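2'-5' RNA Ligase (Thermus thermophilus, PDB 1IUH) belongs to the LigT-like branch of the 2H phosphoesterase superfamily, whose members share a two-lobed alpha/beta fold and a pair of short signature motifs. Local coordinates at residues 21-26 against 141-146; 43-48 against 54-59; 61-66 against 103-108; 108-113 against 121-126. All coordinates share one frame; numbering follows the deposited sequence.

How the contacts relate
Contacts 2, 3 and 4 form one cluster. Contact 1 stands across the chain's centre from them, with its own centre 33 to 36 Å from theirs. The centres of contacts 2, 3 and 4 lie 10 to 13 Å apart. Helix 53-66 serves contacts 2 and 3, and helix 96-113 serves contacts 3 and 4, which share G108. L59 CD2 lies 3.7 Å from G108 CA, and W123 CH2 lies 3.5 Å from R106 O. Strands 39-47 and 130-136 each begin with a His-x-Thr motif, the signature of 2H phosphoesterases. Contact 2 uses the far end of strand 39-47, while contact 4 sets the end of helix 96-113 against the loop that leads to strand 130-136.

Contact 1 (21-26 against 141-146); sequences QTKVRP and PRVPPV
V143 meets K23 with both methyl branches and V24 with one of them. CG1 is anti to the backbone N (chi1 158°) and comes 3.7 Å from K23 CB. The other branch, V143 CG2, lies 3.6 Å from the carbonyl K23 O and 4.1 Å from V24 CG2. The two valines approach at a slant, methyl to methyl. K23 continues from this point to V146. CG and CD pass beside V146; the bends at chi2 (-108°) and chi3 (91°) then carry the amino end away from 141-146. The closest approach there is K23 CD to V146 CG2, at 4.0 Å. The contact is therefore apolar along the lysine stem, and no hydrogen bond joins the two segments. The backbones stay apart, with K23 CA and V143 CA 7.0 Å from each other. Part of the polar support for 141-146 comes from strand 70-80: V143 N is hydrogen-bonded to Y79 OH, and V146 N to T77 OG1. V24 is buried and also touches W30 and W89, and V146 touches W89 too. K23 is exposed, so the contact grades from a buried valine to an open lysine. It joins the loop that follows helix 11-21 to the proline-rich connection between strands 130-136 and 150-164. This is loop-to-loop packing at the periphery of the LigT-like alpha/beta fold.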
loop_
_atom_site.group_PDB
_atom_site.type_symbol
_atom_site.label_atom_id
_atom_site.label_comp_id
_atom_site.label_asym_id
_atom_site.label_seq_id
_atom_site.Cartn_x
_atom_site.Cartn_y
_atom_site.Cartn_z
ATOM N N GLN A 21 -4.295 -15.939 2.168
ATOM C CA GLN A 21 -5.192 -15.598 3.293
ATOM C C GLN A 21 -5.866 -16.851 3.882
ATOM O O GLN A 21 -6.280 -16.913 5.054
ATOM C CB GLN A 21 -6.278 -14.601 2.845
ATOM C CG GLN A 21 -5.716 -13.230 2.545
ATOM C CD GLN A 21 -6.776 -12.280 2.044
ATOM O OE1 GLN A 21 -7.525 -12.602 1.108
ATOM N NE2 GLN A 21 -6.859 -11.095 2.669
ATOM N N THR A 22 -5.952 -17.845 3.022
ATOM C CA THR A 22 -6.581 -19.083 3.336
ATOM C C THR A 22 -5.980 -19.729 4.573
ATOM O O THR A 22 -6.717 -20.319 5.388
ATOM C CB THR A 22 -6.491 -19.979 2.072
ATOM O OG1 THR A 22 -7.669 -19.765 1.275
ATOM C CG2 THR A 22 -6.317 -21.433 2.421
ATOM N N LYS A 23 -4.663 -19.583 4.746
ATOM C CA LYS A 23 -3.996 -20.242 5.879
ATOM C C LYS A 23 -4.434 -19.631 7.191
ATOM O O LYS A 23 -4.097 -20.115 8.263
ATOM C CB LYS A 23 -2.460 -20.110 5.800
ATOM C CG LYS A 23 -1.837 -19.882 4.396
ATOM C CD LYS A 23 -1.070 -21.097 3.822
ATOM C CE LYS A 23 -2.003 -22.012 2.961
ATOM N NZ LYS A 23 -1.450 -23.389 2.651
ATOM N N VAL A 24 -5.258 -18.611 7.113
ATOM C CA VAL A 24 -5.562 -17.910 8.315
ATOM C C VAL A 24 -7.023 -17.929 8.761
ATOM O O VAL A 24 -7.379 -17.380 9.821
ATOM C CB VAL A 24 -4.967 -16.475 8.087
ATOM C CG1 VAL A 24 -6.026 -15.467 8.097
ATOM C CG2 VAL A 24 -3.785 -16.215 9.038
ATOM N N ARG A 25 -7.864 -18.578 7.965
ATOM C CA ARG A 25 -9.285 -18.688 8.280
ATOM C C ARG A 25 -9.599 -19.509 9.575
ATOM O O ARG A 25 -10.620 -19.300 10.235
ATOM C CB ARG A 25 -10.005 -19.316 7.084
ATOM C CG ARG A 25 -11.398 -19.847 7.389
ATOM C CD ARG A 25 -11.948 -20.564 6.171
ATOM N NE ARG A 25 -12.052 -19.614 5.063
ATOM C CZ ARG A 25 -13.064 -19.591 4.200
ATOM N NH1 ARG A 25 -14.035 -20.499 4.330
ATOM N NH2 ARG A 25 -13.152 -18.616 3.280
ATOM N N PRO A 26 -8.760 -20.502 9.897
ATOM C CA PRO A 26 -8.982 -21.303 11.098
ATOM C C PRO A 26 -8.785 -20.401 12.342
ATOM O O PRO A 26 -9.224 -20.741 13.472
ATOM C CB PRO A 26 -7.882 -22.352 11.020
ATOM C CG PRO A 26 -7.531 -22.422 9.557
ATOM C CD PRO A 26 -7.632 -21.020 9.098
ATOM N N PRO A 141 -2.347 -17.119 16.044
ATOM C CA PRO A 141 -0.935 -17.467 15.855
ATOM C C PRO A 141 -0.303 -17.120 14.486
ATOM O O PRO A 141 -1.002 -16.923 13.498
ATOM C CB PRO A 141 -0.942 -18.975 16.057
ATOM C CG PRO A 141 -2.205 -19.365 15.399
ATOM C CD PRO A 141 -3.191 -18.331 15.962
ATOM N N ARG A 142 1.023 -17.041 14.469
ATOM C CA ARG A 142 1.752 -16.876 13.234
ATOM C C ARG A 142 1.448 -18.179 12.490
ATOM O O ARG A 142 1.154 -19.206 13.096
ATOM C CB ARG A 142 3.271 -16.877 13.461
ATOM C CG ARG A 142 3.747 -15.952 14.532
ATOM C CD ARG A 142 4.657 -14.835 14.028
ATOM N NE ARG A 142 4.782 -13.831 15.095
ATOM C CZ ARG A 142 5.535 -12.735 15.016
ATOM N NH1 ARG A 142 6.242 -12.500 13.907
ATOM N NH2 ARG A 142 5.572 -11.875 16.025
ATOM N N VAL A 143 1.567 -18.130 11.182
ATOM C CA VAL A 143 1.371 -19.290 10.304
ATOM C C VAL A 143 2.694 -19.341 9.532
ATOM O O VAL A 143 3.309 -18.297 9.316
ATOM C CB VAL A 143 0.250 -19.007 9.297
ATOM C CG1 VAL A 143 0.408 -19.930 8.078
ATOM C CG2 VAL A 143 -1.104 -19.142 9.979
ATOM N N PRO A 144 3.137 -20.520 9.068
ATOM C CA PRO A 144 4.418 -20.544 8.332
ATOM C C PRO A 144 4.484 -19.576 7.168
ATOM O O PRO A 144 3.466 -19.092 6.666
ATOM C CB PRO A 144 4.538 -21.981 7.832
ATOM C CG PRO A 144 3.724 -22.789 8.806
ATOM C CD PRO A 144 2.511 -21.858 9.092
ATOM N N PRO A 145 5.696 -19.274 6.727
ATOM C CA PRO A 145 5.901 -18.358 5.604
ATOM C C PRO A 145 5.191 -18.835 4.349
ATOM O O PRO A 145 4.998 -20.025 4.174
ATOM C CB PRO A 145 7.411 -18.368 5.430
ATOM C CG PRO A 145 7.926 -18.609 6.874
ATOM C CD PRO A 145 6.951 -19.601 7.435
ATOM N N VAL A 146 4.770 -17.906 3.494
ATOM C CA VAL A 146 4.146 -18.275 2.224
ATOM C C VAL A 146 5.030 -17.690 1.107
ATOM O O VAL A 146 5.141 -16.451 0.996
ATOM C CB VAL A 146 2.713 -17.687 2.026
ATOM C CG1 VAL A 146 2.265 -17.926 0.584
ATOM C CG2 VAL A 146 1.723 -18.347 2.944
#

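Contact 2 (43-48 against 54-59); sequences LFLGER and PDYLAL
L45 and Y56 are the nearest backbone pair, with their CA atoms 9.7 Å apart. Segment 43-48 is the end of strand 39-47 and the first loop residue after it. Segment 54-59 belongs to helix 53-66. At this separation only side chains bridge strand and helix across the contact. L45 and G46 both face L3 of the neighbouring strand 2-8, which makes a classic beta bulge. The L45 side chain points at the helix, and the Y56 side chain comes from the opposite direction. L45 CD1 sits over one face of the tyrosine ring, 3.4 Å from its centroid and 11° off the ring normal. This is a CH-pi contact with the methyl almost centred on the ring. Such strand-to-helix packing forms part of the buried core of the LigT-like fold, and L159 of strand 150-164 also touches Y56. R48 runs across the tyrosine near its hydroxyl, and its CD comes close to Y56 OH, at 3.0 Å. The arginine chain bends at chi2 (-84°) and chi3, leaving the guanidinium nearly perpendicular to the ring. E52 OE1 ties the two polar ends together, in a salt bridge to R48 NH1 and a hydrogen bond with Y56 OH.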
loop_
_atom_site.group_PDB
_atom_site.type_symbol
_atom_site.label_atom_id
_atom_site.label_comp_id
_atom_site.label_asym_id
_atom_site.label_seq_id
_atom_site.Cartn_x
_atom_site.Cartn_y
_atom_site.Cartn_z
ATOM N N LEU A 43 2.752 5.791 -0.095
ATOM C CA LEU A 43 2.909 6.903 0.829
ATOM C C LEU A 43 1.582 7.226 1.496
ATOM O O LEU A 43 0.646 7.547 0.795
ATOM C CB LEU A 43 3.386 8.135 0.079
ATOM C CG LEU A 43 3.502 9.385 0.959
ATOM C CD1 LEU A 43 4.548 9.096 1.986
ATOM C CD2 LEU A 43 3.910 10.668 0.102
ATOM N N PHE A 44 1.498 7.093 2.826
ATOM C CA PHE A 44 0.281 7.417 3.589
ATOM C C PHE A 44 0.339 8.923 3.971
ATOM O O PHE A 44 1.381 9.427 4.383
ATOM C CB PHE A 44 0.231 6.501 4.805
ATOM C CG PHE A 44 -0.837 6.812 5.759
ATOM C CD1 PHE A 44 -2.161 6.580 5.434
ATOM C CD2 PHE A 44 -0.525 7.333 7.019
ATOM C CE1 PHE A 44 -3.178 6.861 6.348
ATOM C CE2 PHE A 44 -1.537 7.612 7.949
ATOM C CZ PHE A 44 -2.874 7.374 7.605
ATOM N N LEU A 45 -0.754 9.653 3.780
ATOM C CA LEU A 45 -0.764 11.082 4.076
ATOM C C LEU A 45 -1.494 11.505 5.373
ATOM O O LEU A 45 -1.300 12.601 5.870
ATOM C CB LEU A 45 -1.328 11.870 2.868
ATOM C CG LEU A 45 -0.597 11.809 1.511
ATOM C CD1 LEU A 45 -1.361 12.751 0.560
ATOM C CD2 LEU A 45 0.888 12.209 1.565
ATOM N N GLY A 46 -2.292 10.611 5.946
ATOM C CA GLY A 46 -3.008 10.944 7.163
ATOM C C GLY A 46 -4.184 11.834 6.824
ATOM O O GLY A 46 -4.711 11.740 5.726
ATOM N N GLU A 47 -4.581 12.697 7.758
ATOM C CA GLU A 47 -5.693 13.649 7.581
ATOM C C GLU A 47 -5.186 14.886 6.888
ATOM O O GLU A 47 -4.299 15.582 7.389
ATOM C CB GLU A 47 -6.246 14.083 8.919
ATOM C CG GLU A 47 -7.502 13.387 9.291
ATOM C CD GLU A 47 -8.591 13.518 8.229
ATOM O OE1 GLU A 47 -8.803 14.648 7.675
ATOM O OE2 GLU A 47 -9.236 12.459 7.987
ATOM N N ARG A 48 -5.745 15.147 5.722
ATOM C CA ARG A 48 -5.341 16.301 4.919
ATOM C C ARG A 48 -6.526 17.196 4.596
ATOM O O ARG A 48 -7.648 16.695 4.423
ATOM C CB ARG A 48 -4.676 15.798 3.659
ATOM C CG ARG A 48 -3.371 15.075 3.997
ATOM C CD ARG A 48 -2.295 16.124 4.128
ATOM N NE ARG A 48 -1.828 16.269 5.481
ATOM C CZ ARG A 48 -1.307 17.381 6.008
ATOM N NH1 ARG A 48 -1.181 18.497 5.311
ATOM N NH2 ARG A 48 -0.883 17.335 7.265
ATOM N N PRO A 54 -5.996 19.113 -5.056
ATOM C CA PRO A 54 -5.402 19.437 -6.353
ATOM C C PRO A 54 -3.905 19.152 -6.404
ATOM O O PRO A 54 -3.381 18.706 -7.440
ATOM C CB PRO A 54 -5.687 20.944 -6.501
ATOM C CG PRO A 54 -6.896 21.132 -5.680
ATOM C CD PRO A 54 -6.651 20.293 -4.464
ATOM N N ASP A 55 -3.222 19.494 -5.317
ATOM C CA ASP A 55 -1.775 19.292 -5.189
ATOM C C ASP A 55 -1.467 17.826 -5.150
ATOM O O ASP A 55 -0.588 17.371 -5.848
ATOM C CB ASP A 55 -1.248 19.985 -3.931
ATOM C CG ASP A 55 -1.436 21.486 -3.987
ATOM O OD1 ASP A 55 -0.858 22.083 -4.911
ATOM O OD2 ASP A 55 -2.158 22.064 -3.160
ATOM N N TYR A 56 -2.178 17.054 -4.359
ATOM C CA TYR A 56 -1.914 15.623 -4.431
ATOM C C TYR A 56 -2.246 15.032 -5.842
ATOM O O TYR A 56 -1.563 14.128 -6.343
ATOM C CB TYR A 56 -2.672 14.927 -3.309
ATOM C CG TYR A 56 -2.149 15.432 -1.963
ATOM C CD1 TYR A 56 -3.026 15.954 -0.987
ATOM C CD2 TYR A 56 -0.784 15.398 -1.687
ATOM C CE1 TYR A 56 -2.563 16.420 0.200
ATOM C CE2 TYR A 56 -0.301 15.852 -0.513
ATOM C CZ TYR A 56 -1.174 16.369 0.451
ATOM O OH TYR A 56 -0.671 16.810 1.670
ATOM N N LEU A 57 -3.274 15.572 -6.488
ATOM C CA LEU A 57 -3.659 15.150 -7.839
ATOM C C LEU A 57 -2.580 15.515 -8.824
ATOM O O LEU A 57 -2.167 14.673 -9.654
ATOM C CB LEU A 57 -5.005 15.793 -8.267
ATOM C CG LEU A 57 -6.227 15.195 -7.519
ATOM C CD1 LEU A 57 -7.519 15.983 -7.803
ATOM C CD2 LEU A 57 -6.433 13.706 -7.910
ATOM N N ALA A 58 -2.080 16.740 -8.728
ATOM C CA ALA A 58 -1.066 17.181 -9.670
ATOM C C ALA A 58 0.253 16.382 -9.478
ATOM O O ALA A 58 0.957 15.968 -10.438
ATOM C CB ALA A 58 -0.866 18.679 -9.500
ATOM N N LEU A 59 0.561 16.147 -8.212
ATOM C CA LEU A 59 1.710 15.384 -7.884
ATOM C C LEU A 59 1.589 14.009 -8.536
ATOM O O LEU A 59 2.558 13.497 -9.122
ATOM C CB LEU A 59 1.827 15.268 -6.398
ATOM C CG LEU A 59 3.059 14.482 -5.931
ATOM C CD1 LEU A 59 4.304 14.901 -6.711
ATOM C CD2 LEU A 59 3.264 14.747 -4.460
#

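Contact 3 (61-66 against 103-108); sequences HRLARL and EGLRAG
L63 and G104 bring helix 53-66 close to helix 96-113 in a helix-to-helix packing contact of the LigT-like alpha/beta fold. Their CA atoms are 6.6 Å apart. L63 does the reaching. Its CG lies beside the backbone N (chi1 -78°), and from there the CD1 branch extends to the opposite helix. CD1 ends over the backbone link between G104 and L105, 3.4 Å from G104 C and equally far from L105 N. G104 has no side chain, which leaves its backbone accessible to the leucine methyl. The second branch, L63 CD2, comes 4.1 Å from G104 CA. L105 starts out across the interface rather than straight at it, but its end turns nearer. L63 CD1 is 3.6 Å from L105 CG and a little farther from L105 CD2. One methyl thus meets both main chain and side chain, and the segments share no hydrogen bond. Away from L63, L105 packs on L42 and L43 of strand 39-47. A64, the neighbour of L63, touches F177 of strand 169-178. The arrangement is that of a leucine set against a glycine where two helices meet beside an antiparallel sheet.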
loop_
_atom_site.group_PDB
_atom_site.type_symbol
_atom_site.label_atom_id
_atom_site.label_comp_id
_atom_site.label_asym_id
_atom_site.label_seq_id
_atom_site.Cartn_x
_atom_site.Cartn_y
_atom_site.Cartn_z
ATOM N N HIS A 61 -0.169 13.151 -11.286
ATOM C CA HIS A 61 0.005 13.252 -12.728
ATOM C C HIS A 61 1.473 13.486 -13.055
ATOM O O HIS A 61 1.998 12.900 -13.991
ATOM C CB HIS A 61 -0.865 14.374 -13.340
ATOM C CG HIS A 61 -2.335 14.227 -13.091
ATOM N ND1 HIS A 61 -3.103 13.224 -13.664
ATOM C CD2 HIS A 61 -3.186 14.975 -12.349
ATOM C CE1 HIS A 61 -4.363 13.371 -13.292
ATOM N NE2 HIS A 61 -4.436 14.424 -12.493
ATOM N N ARG A 62 2.144 14.334 -12.292
ATOM C CA ARG A 62 3.578 14.583 -12.566
ATOM C C ARG A 62 4.429 13.298 -12.484
ATOM O O ARG A 62 5.148 12.937 -13.415
ATOM C CB ARG A 62 4.140 15.601 -11.586
ATOM C CG ARG A 62 4.331 16.912 -12.194
ATOM C CD ARG A 62 4.633 17.950 -11.125
ATOM N NE ARG A 62 6.047 17.972 -10.796
ATOM C CZ ARG A 62 6.539 18.230 -9.586
ATOM N NH1 ARG A 62 5.707 18.483 -8.563
ATOM N NH2 ARG A 62 7.868 18.242 -9.407
ATOM N N LEU A 63 4.340 12.616 -11.352
ATOM C CA LEU A 63 5.102 11.420 -11.199
ATOM C C LEU A 63 4.741 10.429 -12.260
ATOM O O LEU A 63 5.647 9.815 -12.834
ATOM C CB LEU A 63 4.878 10.817 -9.829
ATOM C CG LEU A 63 5.677 11.568 -8.822
ATOM C CD1 LEU A 63 5.774 10.664 -7.637
ATOM C CD2 LEU A 63 7.041 11.861 -9.340
ATOM N N ALA A 64 3.434 10.266 -12.529
ATOM C CA ALA A 64 2.982 9.293 -13.568
ATOM C C ALA A 64 3.632 9.492 -14.919
ATOM O O ALA A 64 3.949 8.515 -15.565
ATOM C CB ALA A 64 1.424 9.304 -13.756
ATOM N N ARG A 65 3.797 10.737 -15.361
ATOM C CA ARG A 65 4.404 10.980 -16.677
ATOM C C ARG A 65 5.931 10.835 -16.711
ATOM O O ARG A 65 6.514 10.692 -17.779
ATOM C CB ARG A 65 3.968 12.346 -17.279
ATOM C CG ARG A 65 4.295 13.551 -16.455
ATOM C CD ARG A 65 3.711 14.833 -17.093
ATOM N NE ARG A 65 4.751 15.702 -17.676
ATOM C CZ ARG A 65 5.733 16.296 -16.974
ATOM N NH1 ARG A 65 5.843 16.127 -15.634
ATOM N NH2 ARG A 65 6.614 17.075 -17.610
ATOM N N LEU A 66 6.572 10.807 -15.554
ATOM C CA LEU A 66 8.008 10.666 -15.507
ATOM C C LEU A 66 8.507 9.205 -15.393
ATOM O O LEU A 66 9.658 8.888 -15.753
ATOM C CB LEU A 66 8.529 11.458 -14.307
ATOM C CG LEU A 66 8.270 12.969 -14.305
ATOM C CD1 LEU A 66 8.604 13.568 -12.957
ATOM C CD2 LEU A 66 9.121 13.596 -15.375
ATOM N N GLU A 103 9.743 7.756 -3.375
ATOM C CA GLU A 103 10.649 8.895 -3.206
ATOM C C GLU A 103 10.075 10.132 -3.879
ATOM O O GLU A 103 10.087 11.244 -3.320
ATOM C CB GLU A 103 12.015 8.582 -3.823
ATOM C CG GLU A 103 12.997 7.912 -2.879
ATOM C CD GLU A 103 14.140 7.128 -3.614
ATOM O OE1 GLU A 103 14.334 7.323 -4.861
ATOM O OE2 GLU A 103 14.846 6.320 -2.917
ATOM N N GLY A 104 9.578 9.909 -5.101
ATOM C CA GLY A 104 9.004 10.969 -5.905
ATOM C C GLY A 104 7.881 11.666 -5.169
ATOM O O GLY A 104 7.793 12.881 -5.238
ATOM N N LEU A 105 7.060 10.901 -4.449
ATOM C CA LEU A 105 5.958 11.477 -3.727
ATOM C C LEU A 105 6.394 12.127 -2.425
ATOM O O LEU A 105 5.851 13.140 -2.043
ATOM C CB LEU A 105 4.900 10.387 -3.434
ATOM C CG LEU A 105 4.139 9.660 -4.592
ATOM C CD1 LEU A 105 3.527 8.353 -4.069
ATOM C CD2 LEU A 105 3.028 10.492 -5.165
ATOM N N ARG A 106 7.369 11.551 -1.723
ATOM C CA ARG A 106 7.740 12.141 -0.450
ATOM C C ARG A 106 8.324 13.511 -0.786
ATOM O O ARG A 106 8.143 14.481 -0.024
ATOM C CB ARG A 106 8.768 11.260 0.319
ATOM C CG ARG A 106 8.179 9.933 0.805
ATOM C CD ARG A 106 9.107 8.952 1.547
ATOM N NE ARG A 106 8.272 7.983 2.300
ATOM C CZ ARG A 106 7.467 7.035 1.753
ATOM N NH1 ARG A 106 7.398 6.897 0.441
ATOM N NH2 ARG A 106 6.664 6.262 2.502
ATOM N N ALA A 107 8.976 13.581 -1.944
ATOM C CA ALA A 107 9.617 14.801 -2.413
ATOM C C ALA A 107 8.630 15.926 -2.717
ATOM O O ALA A 107 8.822 17.087 -2.306
ATOM C CB ALA A 107 10.435 14.471 -3.651
ATOM N N GLY A 108 7.571 15.547 -3.433
ATOM C CA GLY A 108 6.521 16.457 -3.824
ATOM C C GLY A 108 5.773 16.981 -2.615
ATOM O O GLY A 108 5.421 18.178 -2.550
#

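Contact 4 (108-113 against 121-126); sequences GVEELL and PGWDKP
W123 carries most of this contact, with E110 and V109 as its two partners on helix 96-113. Its CG is anti to the backbone N (chi1 175°), which sends the indole from the loop toward the helix. The six-membered part of the indole arrives first. E110 meets it at the edge, near the ring plane, with CG 3.4 Å from W123 CZ2. The glutamate chain is extended beyond CG, so its carboxylate continues along the same border. E110 CD lies in the indole plane, and OE2 is 3.6 Å from W123 CZ2. Carboxylate and indole are turned 47° against each other. This places the glutamate stem against the aromatic rim, and no hydrogen bond links the segments. The loop 121-126 lies between helix 96-113 and strand 130-136, which opens with the second His-x-Thr motif of the 2H phosphoesterase fold. A type I beta turn runs from G122 to K125, with W123 and D124 at its two central positions. The turn's own bond, from K125 N to G122 O, is weak. V109 is the buried member of the trio. It slides past the indole in the opposite direction, and its CG1 comes 3.8 Å from W123 CZ3. V109 CG1 is also 3.9 Å from CH2 of the same ring. Beyond W123, V109 packs on L43 and L45 of strand 39-47 and on Y56 of helix 53-66. E110 stays exposed, while A117 gives the indole a further neighbour from the intervening loop.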
loop_
_atom_site.group_PDB
_atom_site.type_symbol
_atom_site.label_atom_id
_atom_site.label_comp_id
_atom_site.label_asym_id
_atom_site.label_seq_id
_atom_site.Cartn_x
_atom_site.Cartn_y
_atom_site.Cartn_z
ATOM N N GLY A 108 7.571 15.547 -3.433
ATOM C CA GLY A 108 6.521 16.457 -3.824
ATOM C C GLY A 108 5.773 16.981 -2.615
ATOM O O GLY A 108 5.421 18.178 -2.550
ATOM N N VAL A 109 5.524 16.087 -1.669
ATOM C CA VAL A 109 4.828 16.424 -0.441
ATOM C C VAL A 109 5.703 17.318 0.387
ATOM O O VAL A 109 5.213 18.194 1.052
ATOM C CB VAL A 109 4.440 15.150 0.409
ATOM C CG1 VAL A 109 3.880 15.567 1.718
ATOM C CG2 VAL A 109 3.436 14.300 -0.333
ATOM N N GLU A 110 7.006 17.124 0.363
ATOM C CA GLU A 110 7.861 18.026 1.127
ATOM C C GLU A 110 7.817 19.446 0.516
ATOM O O GLU A 110 7.627 20.451 1.227
ATOM C CB GLU A 110 9.278 17.478 1.153
ATOM C CG GLU A 110 9.367 16.139 1.901
ATOM C CD GLU A 110 10.730 15.548 1.862
ATOM O OE1 GLU A 110 11.349 15.539 0.791
ATOM O OE2 GLU A 110 11.201 15.073 2.900
ATOM N N GLU A 111 7.975 19.524 -0.802
ATOM C CA GLU A 111 7.928 20.822 -1.468
ATOM C C GLU A 111 6.671 21.528 -1.047
ATOM O O GLU A 111 6.665 22.714 -0.717
ATOM C CB GLU A 111 7.894 20.658 -2.985
ATOM C CG GLU A 111 7.457 21.906 -3.675
ATOM C CD GLU A 111 8.107 22.122 -5.065
ATOM O OE1 GLU A 111 9.364 22.072 -5.143
ATOM O OE2 GLU A 111 7.373 22.367 -6.066
ATOM N N LEU A 112 5.583 20.792 -1.001
ATOM C CA LEU A 112 4.338 21.436 -0.675
ATOM C C LEU A 112 4.115 21.703 0.787
ATOM O O LEU A 112 3.418 22.622 1.155
ATOM C CB LEU A 112 3.187 20.587 -1.176
ATOM C CG LEU A 112 1.853 21.089 -0.632
ATOM C CD1 LEU A 112 1.133 21.890 -1.731
ATOM C CD2 LEU A 112 1.028 19.921 -0.184
ATOM N N LEU A 113 4.674 20.889 1.657
ATOM C CA LEU A 113 4.384 21.128 3.044
ATOM C C LEU A 113 5.541 21.691 3.858
ATOM O O LEU A 113 5.319 22.332 4.881
ATOM C CB LEU A 113 3.906 19.841 3.651
ATOM C CG LEU A 113 2.415 19.539 3.823
ATOM C CD1 LEU A 113 1.627 20.116 2.753
ATOM C CD2 LEU A 113 2.204 18.008 3.960
ATOM N N PRO A 121 1.518 11.111 9.938
ATOM C CA PRO A 121 1.738 9.869 10.666
ATOM C C PRO A 121 2.601 8.927 9.927
ATOM O O PRO A 121 2.404 8.703 8.725
ATOM C CB PRO A 121 0.329 9.317 10.894
ATOM C CG PRO A 121 -0.464 10.612 11.054
ATOM C CD PRO A 121 0.089 11.467 9.913
ATOM N N GLY A 122 3.594 8.417 10.657
ATOM C CA GLY A 122 4.514 7.457 10.112
ATOM C C GLY A 122 5.375 7.951 8.993
ATOM O O GLY A 122 5.842 7.158 8.206
ATOM N N TRP A 123 5.610 9.246 8.934
ATOM C CA TRP A 123 6.402 9.842 7.874
ATOM C C TRP A 123 7.874 9.461 7.859
ATOM O O TRP A 123 8.526 9.489 6.841
ATOM C CB TRP A 123 6.275 11.376 7.991
ATOM C CG TRP A 123 7.166 12.169 7.013
ATOM C CD1 TRP A 123 8.415 12.655 7.251
ATOM C CD2 TRP A 123 6.859 12.512 5.648
ATOM N NE1 TRP A 123 8.910 13.271 6.124
ATOM C CE2 TRP A 123 7.968 13.198 5.131
ATOM C CE3 TRP A 123 5.748 12.310 4.827
ATOM C CZ2 TRP A 123 7.996 13.684 3.847
ATOM C CZ3 TRP A 123 5.773 12.792 3.551
ATOM C CH2 TRP A 123 6.885 13.476 3.076
ATOM N N ASP A 124 8.360 9.109 9.034
ATOM C CA ASP A 124 9.736 8.803 9.328
ATOM C C ASP A 124 10.086 7.339 9.082
ATOM O O ASP A 124 11.257 6.988 9.022
ATOM C CB ASP A 124 9.936 9.226 10.805
ATOM C CG ASP A 124 8.857 10.328 11.255
ATOM O OD1 ASP A 124 9.152 11.554 11.133
ATOM O OD2 ASP A 124 7.703 9.972 11.679
ATOM N N LYS A 125 9.066 6.496 8.936
ATOM C CA LYS A 125 9.269 5.093 8.680
ATOM C C LYS A 125 9.867 4.987 7.310
ATOM O O LYS A 125 9.545 5.758 6.400
ATOM C CB LYS A 125 7.951 4.318 8.675
ATOM C CG LYS A 125 7.254 4.159 10.030
ATOM C CD LYS A 125 6.081 3.193 9.892
ATOM C CE LYS A 125 5.029 3.318 11.041
ATOM N NZ LYS A 125 3.634 2.841 10.607
ATOM N N PRO A 126 10.808 4.064 7.158
ATOM C CA PRO A 126 11.524 3.761 5.916
ATOM C C PRO A 126 10.553 2.938 5.107
ATOM O O PRO A 126 9.963 2.014 5.616
ATOM C CB PRO A 126 12.693 2.902 6.388
ATOM C CG PRO A 126 12.960 3.416 7.760
ATOM C CD PRO A 126 11.545 3.522 8.322
#